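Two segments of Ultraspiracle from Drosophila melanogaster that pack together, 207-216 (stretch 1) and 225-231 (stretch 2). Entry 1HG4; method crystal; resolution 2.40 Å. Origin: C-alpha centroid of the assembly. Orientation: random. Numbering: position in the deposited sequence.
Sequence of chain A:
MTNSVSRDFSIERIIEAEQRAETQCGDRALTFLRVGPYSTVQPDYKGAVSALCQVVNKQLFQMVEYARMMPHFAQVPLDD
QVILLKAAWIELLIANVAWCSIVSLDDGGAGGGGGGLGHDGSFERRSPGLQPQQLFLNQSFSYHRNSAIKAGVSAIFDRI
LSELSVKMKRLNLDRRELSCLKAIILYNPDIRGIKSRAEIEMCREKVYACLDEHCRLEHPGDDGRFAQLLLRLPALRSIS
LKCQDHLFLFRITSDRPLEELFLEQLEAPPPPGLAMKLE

Stretch 1, residues 207-216: VYACLDEHCR
Stretch 2 225-231: RFAQLLL

Two helices of one chain pack here without a hydrogen bond between them, mostly through side chains, with several contacts to backbone atoms. Residues 207-216 belong to a helix that extends beyond the stretch at both ends; residues 225-231 form a helix that continues later in the chain. Phi and psi lie near -60° and -45° through most of both, with psi rising to about -25° at Leu230 and Leu231. Backbone hydrogen bonds from N to the O four residues back hold each helix, such as Asp212 N to Tyr208 O at 2.8 Å and Leu229 N to Arg225 O at 2.9 Å. The axes approach to 10.0 Å, and their N-to-C directions differ by 126°, so the helices run obliquely opposed. The CA atoms nearest each other are Asp212 CA and Phe226 CA, 6.1 Å apart, and the two stretches bury 376 Å² between them.

Phe226 is the centre of the contact and has the largest area covered by the other stretch. Its CA-to-CB bond points toward stretch 1, and chi1 of 178° (t) with chi2 of 81° places the ring as a knob among Tyr208, Leu211, Asp212 and Cys215. Phe226 CE1 lies 3.6 Å from the backbone Tyr208 O, and Phe226 CD1 lies 3.8 Å from Asp212 CA. An aromatic side chain suits this place because its ring fills the hollow among the four residues and its rim atoms come close to backbone.

The CA-to-CB bond of Asp212 points sideways, with chi1 of -171° (t) and chi2 of 68°. OD1 lies over one face of the Phe226 ring, 3.9 Å from Phe226 CG, while OD2 is hydrogen-bonded elsewhere in the structure; the acid thus suits a buried place. Asp212 OD2 also lies 4.0 Å from Arg216 NE, a long salt bridge of charges only, since the oxygen is well out of the guanidinium plane.

The CA-to-CB bond of Leu211 points toward stretch 2. Its t, p rotamer (-175°, 58°) orients the methyls so that Leu211 CD2 reaches Phe226 CE1 at 3.9 Å and Leu230 CD2 at 4.2 Å, while Leu211 CD1 meets Leu229 CD1 at 4.2 Å. Leu229 and Leu230 both adopt the m, t rotamer, with CA-to-CB bonds toward stretch 1, and offer methyls to the apolar contact.

Cys215, one turn after Leu211, also has its CA-to-CB bond toward the partner. With chi1 of -79° (m), its compact SG lies 4.0 Å from Phe226 CA, Leu229 CD1 and Arg225 CD. The CA-to-CB bond of Arg225 points toward stretch 1; its first three chi angles are t and chi4 is 67°. Its aliphatic part meets the sulfur, which lies at the guanidinium edge, while the guanidinium nitrogens are hydrogen-bonded elsewhere in the structure.

At the other end, the CA-to-CB bond of Tyr208 points sideways, but chi1 of -82° (m) and chi2 of -26° bring its ring nearer. Tyr208 CD1 is 4.2 Å from Phe226 CZ, and Tyr208 CE1 is 4.4 Å from Leu230 CD2, so the broad ring extends the apolar surface.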

ATOM      1  N   VAL A 207      -5.713  -8.830   9.240  1.00 21.38           N
ATOM      2  CA  VAL A 207      -6.578  -9.977   9.485  1.00 22.40           C
ATOM      3  C   VAL A 207      -5.814 -11.249   9.088  1.00 22.42           C
ATOM      4  O   VAL A 207      -5.951 -12.287   9.728  1.00 22.53           O
ATOM      5  CB  VAL A 207      -7.898  -9.880   8.686  1.00 22.85           C
ATOM      6  CG1 VAL A 207      -8.715 -11.149   8.874  1.00 23.13           C
ATOM      7  CG2 VAL A 207      -8.711  -8.659   9.151  1.00 22.29           C
ATOM      8  N   TYR A 208      -5.002 -11.158   8.037  1.00 22.92           N
ATOM      9  CA  TYR A 208      -4.188 -12.280   7.580  1.00 21.37           C
ATOM     10  C   TYR A 208      -3.294 -12.692   8.729  1.00 22.50           C
ATOM     11  O   TYR A 208      -3.195 -13.867   9.075  1.00 22.10           O
ATOM     12  CB  TYR A 208      -3.295 -11.858   6.416  1.00 20.74           C
ATOM     13  CG  TYR A 208      -3.957 -11.845   5.053  1.00 20.47           C
ATOM     14  CD1 TYR A 208      -5.050 -12.654   4.766  1.00 22.69           C
ATOM     15  CD2 TYR A 208      -3.465 -11.030   4.037  1.00 22.24           C
ATOM     16  CE1 TYR A 208      -5.641 -12.650   3.498  1.00 21.60           C
ATOM     17  CE2 TYR A 208      -4.045 -11.014   2.770  1.00 21.14           C
ATOM     18  CZ  TYR A 208      -5.134 -11.828   2.506  1.00 22.02           C
ATOM     19  OH  TYR A 208      -5.706 -11.813   1.254  1.00 18.41           O
ATOM     20  N   ALA A 209      -2.622 -11.695   9.294  1.00 23.03           N
ATOM     21  CA  ALA A 209      -1.739 -11.917  10.416  1.00 23.99           C
ATOM     22  C   ALA A 209      -2.501 -12.586  11.561  1.00 24.87           C
ATOM     23  O   ALA A 209      -1.983 -13.517  12.175  1.00 25.48           O
ATOM     24  CB  ALA A 209      -1.141 -10.592  10.879  1.00 24.04           C
ATOM     25  N   CYS A 210      -3.720 -12.122  11.847  1.00 25.03           N
ATOM     26  CA  CYS A 210      -4.524 -12.713  12.927  1.00 27.22           C
ATOM     27  C   CYS A 210      -4.880 -14.160  12.605  1.00 26.74           C
ATOM     28  O   CYS A 210      -4.736 -15.043  13.449  1.00 25.67           O
ATOM     29  CB  CYS A 210      -5.810 -11.915  13.158  1.00 25.56           C
ATOM     30  SG  CYS A 210      -5.521 -10.323  13.982  1.00 28.97           S
ATOM     31  N   LEU A 211      -5.320 -14.394  11.372  1.00 25.00           N
ATOM     32  CA  LEU A 211      -5.703 -15.728  10.954  1.00 24.99           C
ATOM     33  C   LEU A 211      -4.533 -16.694  11.071  1.00 25.94           C
ATOM     34  O   LEU A 211      -4.668 -17.776  11.651  1.00 24.77           O
ATOM     35  CB  LEU A 211      -6.237 -15.704   9.518  1.00 23.41           C
ATOM     36  CG  LEU A 211      -6.793 -17.035   8.997  1.00 25.20           C
ATOM     37  CD1 LEU A 211      -7.922 -17.511   9.908  1.00 26.75           C
ATOM     38  CD2 LEU A 211      -7.283 -16.877   7.573  1.00 21.94           C
ATOM     39  N   ASP A 212      -3.380 -16.291  10.541  1.00 27.39           N
ATOM     40  CA  ASP A 212      -2.174 -17.119  10.579  1.00 28.72           C
ATOM     41  C   ASP A 212      -1.774 -17.455  12.010  1.00 29.54           C
ATOM     42  O   ASP A 212      -1.477 -18.603  12.314  1.00 30.01           O
ATOM     43  CB  ASP A 212      -1.016 -16.408   9.858  1.00 29.78           C
ATOM     44  CG  ASP A 212       0.198 -17.303   9.678  1.00 29.09           C
ATOM     45  OD1 ASP A 212       0.105 -18.265   8.895  1.00 29.51           O
ATOM     46  OD2 ASP A 212       1.239 -17.061  10.324  1.00 28.85           O
ATOM     47  N   GLU A 213      -1.777 -16.456  12.890  1.00 30.79           N
ATOM     48  CA  GLU A 213      -1.431 -16.676  14.291  1.00 31.33           C
ATOM     49  C   GLU A 213      -2.357 -17.714  14.912  1.00 31.71           C
ATOM     50  O   GLU A 213      -1.909 -18.619  15.616  1.00 32.95           O
ATOM     51  CB  GLU A 213      -1.531 -15.371  15.069  1.00 32.18           C
ATOM     52  CG  GLU A 213      -1.194 -15.505  16.543  1.00 35.87           C
ATOM     53  CD  GLU A 213      -1.316 -14.187  17.297  1.00 37.30           C
ATOM     54  OE1 GLU A 213      -2.381 -13.538  17.207  1.00 37.27           O
ATOM     55  OE2 GLU A 213      -0.350 -13.801  17.987  1.00 38.21           O
ATOM     56  N   HIS A 214      -3.649 -17.576  14.649  1.00 30.27           N
ATOM     57  CA  HIS A 214      -4.617 -18.518  15.171  1.00 29.36           C
ATOM     58  C   HIS A 214      -4.256 -19.915  14.651  1.00 28.50           C
ATOM     59  O   HIS A 214      -4.322 -20.896  15.380  1.00 28.14           O
ATOM     60  CB  HIS A 214      -6.025 -18.137  14.709  1.00 29.72           C
ATOM     61  CG  HIS A 214      -7.086 -19.044  15.235  1.00 29.52           C
ATOM     62  ND1 HIS A 214      -7.529 -18.989  16.539  1.00 29.17           N
ATOM     63  CD2 HIS A 214      -7.748 -20.070  14.652  1.00 29.35           C
ATOM     64  CE1 HIS A 214      -8.420 -19.945  16.737  1.00 29.91           C
ATOM     65  NE2 HIS A 214      -8.570 -20.615  15.608  1.00 28.99           N
ATOM     66  N   CYS A 215      -3.884 -19.993  13.378  1.00 28.66           N
ATOM     67  CA  CYS A 215      -3.492 -21.254  12.770  1.00 28.85           C
ATOM     68  C   CYS A 215      -2.262 -21.812  13.469  1.00 30.57           C
ATOM     69  O   CYS A 215      -2.226 -22.997  13.842  1.00 29.73           O
ATOM     70  CB  CYS A 215      -3.175 -21.053  11.293  1.00 28.56           C
ATOM     71  SG  CYS A 215      -4.637 -20.960  10.241  1.00 26.58           S
ATOM     72  N   ARG A 216      -1.260 -20.951  13.638  1.00 30.08           N
ATOM     73  CA  ARG A 216      -0.016 -21.327  14.290  1.00 31.60           C
ATOM     74  C   ARG A 216      -0.270 -21.809  15.707  1.00 31.06           C
ATOM     75  O   ARG A 216       0.221 -22.853  16.120  1.00 32.75           O
ATOM     76  CB  ARG A 216       0.937 -20.136  14.344  1.00 32.84           C
ATOM     77  CG  ARG A 216       1.263 -19.525  13.003  1.00 34.96           C
ATOM     78  CD  ARG A 216       2.176 -20.410  12.203  1.00 37.19           C
ATOM     79  NE  ARG A 216       3.501 -19.815  12.049  1.00 39.49           N
ATOM     80  CZ  ARG A 216       4.348 -19.585  13.047  1.00 40.27           C
ATOM     81  NH1 ARG A 216       4.013 -19.899  14.296  1.00 41.49           N
ATOM     82  NH2 ARG A 216       5.538 -19.053  12.795  1.00 39.29           N
ATOM     83  N   ARG A 225      -2.644 -25.289   6.512  1.00 31.60           N
ATOM     84  CA  ARG A 225      -4.000 -24.910   6.881  1.00 31.25           C
ATOM     85  C   ARG A 225      -4.391 -23.516   6.397  1.00 30.94           C
ATOM     86  O   ARG A 225      -5.413 -23.349   5.741  1.00 29.81           O
ATOM     87  CB  ARG A 225      -4.191 -24.987   8.401  1.00 30.99           C
ATOM     88  CG  ARG A 225      -5.648 -24.871   8.835  1.00 29.59           C
ATOM     89  CD  ARG A 225      -5.787 -24.785  10.358  1.00 30.65           C
ATOM     90  NE  ARG A 225      -7.175 -24.630  10.798  1.00 27.27           N
ATOM     91  CZ  ARG A 225      -8.115 -25.562  10.653  1.00 29.62           C
ATOM     92  NH1 ARG A 225      -7.818 -26.719  10.084  1.00 30.43           N
ATOM     93  NH2 ARG A 225      -9.355 -25.343  11.063  1.00 27.11           N
ATOM     94  N   PHE A 226      -3.579 -22.520   6.735  1.00 30.35           N
ATOM     95  CA  PHE A 226      -3.834 -21.132   6.352  1.00 29.51           C
ATOM     96  C   PHE A 226      -4.225 -21.002   4.871  1.00 29.35           C
ATOM     97  O   PHE A 226      -5.241 -20.390   4.541  1.00 28.15           O
ATOM     98  CB  PHE A 226      -2.583 -20.292   6.648  1.00 29.42           C
ATOM     99  CG  PHE A 226      -2.702 -18.843   6.253  1.00 29.21           C
ATOM    100  CD1 PHE A 226      -3.357 -17.932   7.080  1.00 30.33           C
ATOM    101  CD2 PHE A 226      -2.145 -18.385   5.063  1.00 27.98           C
ATOM    102  CE1 PHE A 226      -3.457 -16.584   6.730  1.00 28.68           C
ATOM    103  CE2 PHE A 226      -2.241 -17.045   4.705  1.00 29.34           C
ATOM    104  CZ  PHE A 226      -2.898 -16.141   5.543  1.00 28.28           C
ATOM    105  N   ALA A 227      -3.427 -21.593   3.983  1.00 27.38           N
ATOM    106  CA  ALA A 227      -3.686 -21.521   2.556  1.00 27.43           C
ATOM    107  C   ALA A 227      -4.976 -22.234   2.196  1.00 28.28           C
ATOM    108  O   ALA A 227      -5.746 -21.748   1.378  1.00 27.94           O
ATOM    109  CB  ALA A 227      -2.517 -22.125   1.764  1.00 26.63           C
ATOM    110  N   GLN A 228      -5.201 -23.400   2.793  1.00 30.00           N
ATOM    111  CA  GLN A 228      -6.418 -24.151   2.527  1.00 31.73           C
ATOM    112  C   GLN A 228      -7.663 -23.362   2.909  1.00 31.66           C
ATOM    113  O   GLN A 228      -8.651 -23.361   2.172  1.00 31.97           O
ATOM    114  CB  GLN A 228      -6.415 -25.475   3.288  1.00 33.43           C
ATOM    115  N   LEU A 229      -7.626 -22.691   4.056  1.00 30.66           N
ATOM    116  CA  LEU A 229      -8.782 -21.922   4.500  1.00 31.59           C
ATOM    117  C   LEU A 229      -9.107 -20.839   3.482  1.00 32.21           C
ATOM    118  O   LEU A 229     -10.277 -20.563   3.202  1.00 33.68           O
ATOM    119  CB  LEU A 229      -8.528 -21.275   5.864  1.00 30.46           C
ATOM    120  CG  LEU A 229      -8.400 -22.210   7.062  1.00 30.36           C
ATOM    121  CD1 LEU A 229      -8.175 -21.415   8.332  1.00 30.44           C
ATOM    122  CD2 LEU A 229      -9.659 -23.025   7.182  1.00 31.01           C
ATOM    123  N   LEU A 230      -8.071 -20.235   2.918  1.00 31.05           N
ATOM    124  CA  LEU A 230      -8.269 -19.170   1.951  1.00 30.57           C
ATOM    125  C   LEU A 230      -8.859 -19.665   0.647  1.00 31.25           C
ATOM    126  O   LEU A 230      -9.523 -18.903  -0.059  1.00 31.44           O
ATOM    127  CB  LEU A 230      -6.952 -18.434   1.699  1.00 29.92           C
ATOM    128  CG  LEU A 230      -6.440 -17.671   2.927  1.00 30.02           C
ATOM    129  CD1 LEU A 230      -5.135 -16.976   2.596  1.00 30.16           C
ATOM    130  CD2 LEU A 230      -7.479 -16.655   3.379  1.00 27.92           C
ATOM    131  N   LEU A 231      -8.631 -20.937   0.331  1.00 31.05           N
ATOM    132  CA  LEU A 231      -9.176 -21.525  -0.893  1.00 31.86           C
ATOM    133  C   LEU A 231     -10.711 -21.489  -0.939  1.00 32.40           C
ATOM    134  O   LEU A 231     -11.306 -21.544  -2.013  1.00 34.02           O
ATOM    135  CB  LEU A 231      -8.717 -22.977  -1.048  1.00 32.02           C
ATOM    136  CG  LEU A 231      -7.288 -23.229  -1.522  1.00 34.07           C
ATOM    137  CD1 LEU A 231      -7.070 -24.737  -1.643  1.00 33.41           C
ATOM    138  CD2 LEU A 231      -7.056 -22.544  -2.866  1.00 32.32           C
TER